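Local coordinates for protein putative branched-chain amino acid ABC transporter (Chromobacterium violaceum, PDB 4PYR) that binds glutathione and, as a protein of the LppC lipoprotein family with a periplasmic-binding-protein fold, may act as an enzyme regulator, at residues L168-D182 with A192-L205. Residues are numbered along the deposited sequence; the frame is centred on the assembly and turned at random.
Sequences LQAAGQADAVALALD and ALTPDVPVYGTSQL
Val177 and Tyr200 are hydrogen-bonded to each other across the parallel strands 176-180 and 199-201. Val177 N donates to Pro198 O at 2.8 Å, and Tyr200 N returns a bond to Val177 O. Leu179 N then donates to Tyr200 O. On the face of the sheet that carries Val177, Leu179 and Val199, Leu179 CD1 meets Val199 CG1 at 3.6 Å. With its CG1 anti to the backbone N (chi1 178°), Val199 turns that methyl to the leucine. Leu205 crosses Leu179 at about a right angle, CD1 to CD1. The Tyr200 side chain lies on the other face, with Ala178. Its ring edge is turned to Val177 O, and Tyr200 CE1 lies 4.0 Å from Ala176 CB.

Near the N-terminal end of strand 176-180, Leu193 packs against helix 165-172. Its CD2 sits 3.6 Å from Ala171 CB and also touches Leu168 CD2. Val197 CG2 packs against Ala176 CA. The strands belong to the beta-alpha-beta unit 176-180, 183-192, 199-201, a building block of the periplasmic-binding-protein fold. Past the C-terminal end of strand 176-180, the extended Gln204 side chain reaches across to Leu181. Gln204 OE1 accepts from Leu181 N at 3.1 Å, a bent bond with the donor above the carbonyl plane. The same OE1 takes a second bond from water 1, which also donates to Leu179 O and accepts from Thr202 N.

Farther out, Gln204 NE2 bonds Ser135 OG, so both ends of the amide are held. Helix 183-192 packs on Leu179 through Ala186 and Leu189. Tyr200 OH is hydrogen-bonded to Asp120 and Arg122, while the Asp175 carboxylate takes the backbone N-H groups of Ala123 and Ala124.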
ATOM      1  N   LEU A 168      -1.330  -3.625  30.179  1.00 30.11           N
ATOM      2  CA  LEU A 168      -1.833  -4.966  30.386  1.00 28.69           C
ATOM      3  C   LEU A 168      -3.145  -5.006  31.156  1.00 30.05           C
ATOM      4  O   LEU A 168      -3.969  -5.854  30.889  1.00 32.37           O
ATOM      5  CB  LEU A 168      -0.787  -5.819  31.113  1.00 28.91           C
ATOM      6  CG  LEU A 168       0.558  -5.911  30.393  1.00 28.14           C
ATOM      7  CD1 LEU A 168       1.524  -6.757  31.212  1.00 30.38           C
ATOM      8  CD2 LEU A 168       0.471  -6.427  28.976  1.00 26.43           C
ATOM      9  N   GLN A 169      -3.331  -4.111  32.127  1.00 31.66           N
ATOM     10  CA  GLN A 169      -4.606  -4.032  32.823  1.00 35.98           C
ATOM     11  C   GLN A 169      -5.733  -3.598  31.875  1.00 34.86           C
ATOM     12  O   GLN A 169      -6.796  -4.217  31.856  1.00 36.03           O
ATOM     13  CB  GLN A 169      -4.527  -3.087  33.999  1.00 38.61           C
ATOM     14  CG  GLN A 169      -5.858  -2.987  34.738  1.00 35.04           C
ATOM     15  CD  GLN A 169      -5.734  -2.966  36.218  1.00 43.50           C
ATOM     16  OE1 GLN A 169      -6.676  -3.354  36.934  1.00 53.45           O
ATOM     17  NE2 GLN A 169      -4.584  -2.512  36.720  1.00 37.77           N
ATOM     18  N   ALA A 170      -5.486  -2.558  31.081  1.00 35.16           N
ATOM     19  CA  ALA A 170      -6.471  -2.102  30.089  1.00 31.27           C
ATOM     20  C   ALA A 170      -6.758  -3.185  29.083  1.00 31.05           C
ATOM     21  O   ALA A 170      -7.898  -3.347  28.664  1.00 34.61           O
ATOM     22  CB  ALA A 170      -5.983  -0.864  29.377  1.00 31.70           C
ATOM     23  N   ALA A 171      -5.719  -3.929  28.675  1.00 29.42           N
ATOM     24  CA  ALA A 171      -5.889  -4.989  27.667  1.00 27.82           C
ATOM     25  C   ALA A 171      -6.761  -6.125  28.204  1.00 26.98           C
ATOM     26  O   ALA A 171      -7.478  -6.760  27.445  1.00 37.44           O
ATOM     27  CB  ALA A 171      -4.549  -5.523  27.185  1.00 31.18           C
ATOM     28  N   GLY A 172      -6.691  -6.363  29.514  1.00 37.19           N
ATOM     29  CA  GLY A 172      -7.524  -7.340  30.190  1.00 36.54           C
ATOM     30  C   GLY A 172      -9.011  -7.054  30.121  1.00 37.62           C
ATOM     31  O   GLY A 172      -9.805  -7.970  30.219  1.00 40.38           O
ATOM     32  N   GLN A 173      -9.389  -5.781  29.972  1.00 37.01           N
ATOM     33  CA  GLN A 173     -10.793  -5.392  29.909  1.00 35.48           C
ATOM     34  C   GLN A 173     -11.316  -5.361  28.470  1.00 32.67           C
ATOM     35  O   GLN A 173     -12.496  -5.082  28.241  1.00 39.93           O
ATOM     36  CB  GLN A 173     -10.970  -4.004  30.511  1.00 39.95           C
ATOM     37  CG  GLN A 173     -10.416  -3.836  31.916  1.00 36.72           C
ATOM     38  CD  GLN A 173     -10.297  -2.383  32.314  1.00 47.32           C
ATOM     39  OE1 GLN A 173     -10.903  -1.514  31.690  1.00 51.94           O
ATOM     40  NE2 GLN A 173      -9.518  -2.105  33.353  1.00 46.39           N
ATOM     41  N   ALA A 174     -10.429  -5.594  27.519  1.00 27.89           N
ATOM     42  CA  ALA A 174     -10.736  -5.512  26.086  1.00 27.75           C
ATOM     43  C   ALA A 174     -11.060  -6.878  25.493  1.00 30.37           C
ATOM     44  O   ALA A 174     -10.608  -7.915  25.996  1.00 33.40           O
ATOM     45  CB  ALA A 174      -9.565  -4.904  25.356  1.00 25.21           C
ATOM     46  N   ASP A 175     -11.832  -6.889  24.411  1.00 27.86           N
ATOM     47  CA  ASP A 175     -12.111  -8.153  23.709  1.00 29.17           C
ATOM     48  C   ASP A 175     -11.222  -8.360  22.470  1.00 24.41           C
ATOM     49  O   ASP A 175     -11.340  -9.389  21.774  1.00 26.21           O
ATOM     50  CB  ASP A 175     -13.609  -8.343  23.411  1.00 30.40           C
ATOM     51  CG  ASP A 175     -14.135  -7.395  22.369  1.00 28.63           C
ATOM     52  OD1 ASP A 175     -13.459  -6.407  22.052  1.00 27.22           O
ATOM     53  OD2 ASP A 175     -15.252  -7.661  21.847  1.00 33.57           O
ATOM     54  N   ALA A 176     -10.322  -7.404  22.219  1.00 21.70           N
ATOM     55  CA  ALA A 176      -9.264  -7.551  21.229  1.00 20.54           C
ATOM     56  C   ALA A 176      -8.279  -6.413  21.385  1.00 20.06           C
ATOM     57  O   ALA A 176      -8.604  -5.373  21.975  1.00 20.91           O
ATOM     58  CB  ALA A 176      -9.847  -7.541  19.821  1.00 22.91           C
ATOM     59  N   VAL A 177      -7.098  -6.590  20.809  1.00 19.10           N
ATOM     60  CA  VAL A 177      -6.085  -5.549  20.775  1.00 17.12           C
ATOM     61  C   VAL A 177      -5.727  -5.224  19.333  1.00 16.28           C
ATOM     62  O   VAL A 177      -5.459  -6.123  18.555  1.00 19.16           O
ATOM     63  CB  VAL A 177      -4.839  -5.953  21.567  1.00 19.28           C
ATOM     64  CG1 VAL A 177      -3.758  -4.888  21.474  1.00 20.61           C
ATOM     65  CG2 VAL A 177      -5.261  -6.197  22.977  1.00 20.33           C
ATOM     66  N   ALA A 178      -5.702  -3.945  18.994  1.00 15.73           N
ATOM     67  CA  ALA A 178      -5.246  -3.479  17.697  1.00 15.32           C
ATOM     68  C   ALA A 178      -3.907  -2.819  17.865  1.00 16.46           C
ATOM     69  O   ALA A 178      -3.785  -1.951  18.707  1.00 16.31           O
ATOM     70  CB  ALA A 178      -6.242  -2.468  17.143  1.00 16.48           C
ATOM     71  N   LEU A 179      -2.896  -3.259  17.126  1.00 16.37           N
ATOM     72  CA  LEU A 179      -1.576  -2.720  17.219  1.00 15.48           C
ATOM     73  C   LEU A 179      -1.269  -1.738  16.113  1.00 17.09           C
ATOM     74  O   LEU A 179      -1.356  -2.078  14.935  1.00 17.55           O
ATOM     75  CB  LEU A 179      -0.523  -3.838  17.160  1.00 17.36           C
ATOM     76  CG  LEU A 179      -0.667  -4.924  18.232  1.00 19.42           C
ATOM     77  CD1 LEU A 179       0.465  -5.959  18.182  1.00 24.49           C
ATOM     78  CD2 LEU A 179      -0.679  -4.301  19.629  1.00 22.86           C
ATOM     79  N   ALA A 180      -0.870  -0.531  16.490  1.00 15.15           N
ATOM     80  CA  ALA A 180      -0.184   0.377  15.594  1.00 14.93           C
ATOM     81  C   ALA A 180       1.140   0.649  16.255  1.00 16.55           C
ATOM     82  O   ALA A 180       1.295   1.624  16.979  1.00 18.06           O
ATOM     83  CB  ALA A 180      -0.971   1.669  15.472  1.00 16.68           C
ATOM     84  N   LEU A 181       2.080  -0.286  16.070  1.00 16.64           N
ATOM     85  CA  LEU A 181       3.260  -0.384  16.893  1.00 19.65           C
ATOM     86  C   LEU A 181       4.340  -1.021  16.046  1.00 19.34           C
ATOM     87  O   LEU A 181       4.062  -1.921  15.221  1.00 19.27           O
ATOM     88  CB  LEU A 181       2.879  -1.274  18.099  1.00 21.71           C
ATOM     89  CG  LEU A 181       3.828  -1.375  19.282  1.00 20.87           C
ATOM     90  CD1 LEU A 181       4.193   0.003  19.790  1.00 21.76           C
ATOM     91  CD2 LEU A 181       3.226  -2.283  20.340  1.00 22.21           C
ATOM     92  N   ASP A 182       5.583  -0.570  16.243  1.00 20.14           N
ATOM     93  CA  ASP A 182       6.708  -1.118  15.520  1.00 22.75           C
ATOM     94  C   ASP A 182       6.879  -2.611  15.876  1.00 22.42           C
ATOM     95  O   ASP A 182       6.506  -3.060  16.971  1.00 21.06           O
ATOM     96  CB  ASP A 182       7.975  -0.353  15.887  1.00 25.83           C
ATOM     97  CG  ASP A 182       8.221  -0.337  17.395  1.00 27.55           C
ATOM     98  OD1 ASP A 182       7.529   0.435  18.127  1.00 29.01           O
ATOM     99  OD2 ASP A 182       9.020  -1.154  17.871  1.00 30.13           O
ATOM    100  N   ALA A 192       3.693 -10.400  26.401  1.00 27.95           N
ATOM    101  CA  ALA A 192       3.158 -10.022  27.712  1.00 26.83           C
ATOM    102  C   ALA A 192       1.646 -10.171  27.848  1.00 27.01           C
ATOM    103  O   ALA A 192       1.117 -10.251  28.958  1.00 26.94           O
ATOM    104  CB  ALA A 192       3.559  -8.590  27.987  1.00 28.11           C
ATOM    105  N   LEU A 193       0.943 -10.118  26.723  1.00 27.08           N
ATOM    106  CA  LEU A 193      -0.501 -10.127  26.761  1.00 28.11           C
ATOM    107  C   LEU A 193      -0.968 -11.499  27.115  1.00 29.71           C
ATOM    108  O   LEU A 193      -0.263 -12.494  26.893  1.00 32.69           O
ATOM    109  CB  LEU A 193      -1.070  -9.779  25.393  1.00 23.74           C
ATOM    110  CG  LEU A 193      -0.964  -8.301  25.011  1.00 26.18           C
ATOM    111  CD1 LEU A 193      -1.424  -8.132  23.576  1.00 24.08           C
ATOM    112  CD2 LEU A 193      -1.814  -7.448  25.945  1.00 28.15           C
ATOM    113  N   THR A 194      -2.189 -11.579  27.625  1.00 32.68           N
ATOM    114  CA  THR A 194      -2.766 -12.888  27.879  1.00 35.43           C
ATOM    115  C   THR A 194      -2.743 -13.683  26.554  1.00 34.18           C
ATOM    116  O   THR A 194      -3.000 -13.108  25.485  1.00 34.20           O
ATOM    117  CB  THR A 194      -4.190 -12.763  28.402  1.00 40.74           C
ATOM    118  OG1 THR A 194      -4.291 -11.594  29.221  1.00 51.43           O
ATOM    119  CG2 THR A 194      -4.558 -13.942  29.184  1.00 38.48           C
ATOM    120  N   PRO A 195      -2.411 -14.994  26.608  1.00 36.28           N
ATOM    121  CA  PRO A 195      -2.157 -15.681  25.317  1.00 33.95           C
ATOM    122  C   PRO A 195      -3.346 -15.775  24.348  1.00 36.83           C
ATOM    123  O   PRO A 195      -3.147 -15.876  23.135  1.00 38.91           O
ATOM    124  CB  PRO A 195      -1.704 -17.069  25.739  1.00 41.14           C
ATOM    125  CG  PRO A 195      -1.164 -16.872  27.113  1.00 43.17           C
ATOM    126  CD  PRO A 195      -2.060 -15.858  27.749  1.00 40.58           C
ATOM    127  N   ASP A 196      -4.550 -15.721  24.891  1.00 33.03           N
ATOM    128  CA  ASP A 196      -5.785 -15.940  24.138  1.00 35.33           C
ATOM    129  C   ASP A 196      -6.446 -14.673  23.591  1.00 29.15           C
ATOM    130  O   ASP A 196      -7.355 -14.789  22.786  1.00 37.49           O
ATOM    131  CB  ASP A 196      -6.800 -16.630  25.055  1.00 35.34           C
ATOM    132  CG  ASP A 196      -6.961 -15.895  26.405  1.00 35.42           C
ATOM    133  OD1 ASP A 196      -5.973 -15.866  27.182  1.00 49.18           O
ATOM    134  OD2 ASP A 196      -8.050 -15.329  26.677  1.00 46.97           O
ATOM    135  N   VAL A 197      -6.044 -13.475  24.032  1.00 29.36           N
ATOM    136  CA  VAL A 197      -6.730 -12.295  23.546  1.00 25.06           C
ATOM    137  C   VAL A 197      -6.424 -12.122  22.064  1.00 25.01           C
ATOM    138  O   VAL A 197      -5.287 -12.220  21.641  1.00 22.63           O
ATOM    139  CB  VAL A 197      -6.433 -10.987  24.329  1.00 27.45           C
ATOM    140  CG1 VAL A 197      -4.978 -10.603  24.215  1.00 25.49           C
ATOM    141  CG2 VAL A 197      -7.328  -9.850  23.842  1.00 26.26           C
ATOM    142  N   PRO A 198      -7.472 -11.876  21.243  1.00 22.75           N
ATOM    143  CA  PRO A 198      -7.213 -11.618  19.831  1.00 21.31           C
ATOM    144  C   PRO A 198      -6.398 -10.347  19.612  1.00 18.02           C
ATOM    145  O   PRO A 198      -6.725  -9.298  20.184  1.00 19.16           O
ATOM    146  CB  PRO A 198      -8.613 -11.442  19.261  1.00 22.75           C
ATOM    147  CG  PRO A 198      -9.526 -12.141  20.183  1.00 25.25           C
ATOM    148  CD  PRO A 198      -8.905 -12.033  21.536  1.00 25.82           C
ATOM    149  N   VAL A 199      -5.351 -10.436  18.798  1.00 18.07           N
ATOM    150  CA  VAL A 199      -4.462  -9.337  18.517  1.00 16.85           C
ATOM    151  C   VAL A 199      -4.415  -9.170  16.995  1.00 16.63           C
ATOM    152  O   VAL A 199      -4.295 -10.146  16.257  1.00 16.78           O
ATOM    153  CB  VAL A 199      -3.046  -9.569  19.093  1.00 17.27           C
ATOM    154  CG1 VAL A 199      -2.115  -8.415  18.731  1.00 18.34           C
ATOM    155  CG2 VAL A 199      -3.144  -9.756  20.612  1.00 19.30           C
ATOM    156  N   TYR A 200      -4.552  -7.923  16.551  1.00 15.91           N
ATOM    157  CA  TYR A 200      -4.588  -7.565  15.161  1.00 14.99           C
ATOM    158  C   TYR A 200      -3.565  -6.508  14.821  1.00 14.80           C
ATOM    159  O   TYR A 200      -3.245  -5.646  15.648  1.00 16.39           O
ATOM    160  CB  TYR A 200      -5.945  -6.932  14.871  1.00 15.63           C
ATOM    161  CG  TYR A 200      -7.124  -7.846  14.964  1.00 16.18           C
ATOM    162  CD1 TYR A 200      -7.682  -8.201  16.199  1.00 16.89           C
ATOM    163  CD2 TYR A 200      -7.716  -8.349  13.807  1.00 18.04           C
ATOM    164  CE1 TYR A 200      -8.779  -9.022  16.278  1.00 19.20           C
ATOM    165  CE2 TYR A 200      -8.848  -9.135  13.857  1.00 17.91           C
ATOM    166  CZ  TYR A 200      -9.387  -9.500  15.072  1.00 18.40           C
ATOM    167  OH  TYR A 200     -10.530 -10.304  15.139  1.00 20.91           O
ATOM    168  N   GLY A 201      -3.063  -6.534  13.609  1.00 13.83           N
ATOM    169  CA  GLY A 201      -2.197  -5.481  13.098  1.00 14.76           C
ATOM    170  C   GLY A 201      -2.382  -5.310  11.581  1.00 15.51           C
ATOM    171  O   GLY A 201      -3.093  -6.060  10.931  1.00 16.70           O
ATOM    172  N   THR A 202      -1.675  -4.328  11.048  1.00 16.02           N
ATOM    173  CA  THR A 202      -1.555  -4.110   9.637  1.00 17.33           C
ATOM    174  C   THR A 202      -0.298  -4.798   9.114  1.00 17.34           C
ATOM    175  O   THR A 202       0.387  -5.509   9.855  1.00 18.89           O
ATOM    176  CB  THR A 202      -1.514  -2.612   9.279  1.00 17.52           C
ATOM    177  OG1 THR A 202      -0.318  -2.021   9.821  1.00 18.19           O
ATOM    178  CG2 THR A 202      -2.664  -1.920   9.865  1.00 19.08           C
ATOM    179  N   SER A 203       0.051  -4.548   7.852  1.00 18.77           N
ATOM    180  CA  SER A 203       1.198  -5.172   7.245  1.00 20.95           C
ATOM    181  C   SER A 203       2.493  -4.666   7.874  1.00 21.32           C
ATOM    182  O   SER A 203       3.519  -5.196   7.567  1.00 21.49           O
ATOM    183  CB  SER A 203       1.214  -4.932   5.727  1.00 19.75           C
ATOM    184  OG  SER A 203       1.477  -3.585   5.387  1.00 19.79           O
ATOM    185  N   GLN A 204       2.408  -3.594   8.677  1.00 20.94           N
ATOM    186  CA  GLN A 204       3.498  -3.127   9.530  1.00 21.53           C
ATOM    187  C   GLN A 204       4.167  -4.306  10.254  1.00 20.22           C
ATOM    188  O   GLN A 204       5.396  -4.320  10.412  1.00 22.44           O
ATOM    189  CB  GLN A 204       2.948  -2.085  10.540  1.00 20.69           C
ATOM    190  CG  GLN A 204       3.952  -1.511  11.539  1.00 22.34           C
ATOM    191  CD  GLN A 204       3.257  -0.648  12.572  1.00 19.42           C
ATOM    192  OE1 GLN A 204       2.149  -0.978  13.047  1.00 19.79           O
ATOM    193  NE2 GLN A 204       3.901   0.454  12.944  1.00 20.53           N
ATOM    194  N   LEU A 205       3.368  -5.291  10.664  1.00 19.61           N
ATOM    195  CA  LEU A 205       3.901  -6.437  11.446  1.00 20.23           C
ATOM    196  C   LEU A 205       4.509  -7.550  10.649  1.00 22.35           C
ATOM    197  O   LEU A 205       5.214  -8.404  11.207  1.00 23.96           O
ATOM    198  CB  LEU A 205       2.793  -7.007  12.326  1.00 19.38           C
ATOM    199  CG  LEU A 205       2.182  -5.964  13.257  1.00 20.15           C
ATOM    200  CD1 LEU A 205       1.149  -6.643  14.109  1.00 20.47           C
ATOM    201  CD2 LEU A 205       3.229  -5.272  14.118  1.00 25.27           C
TER
HETATM  202  O   HOH W   1      -0.157  -2.381  12.493  1.00 22.09           O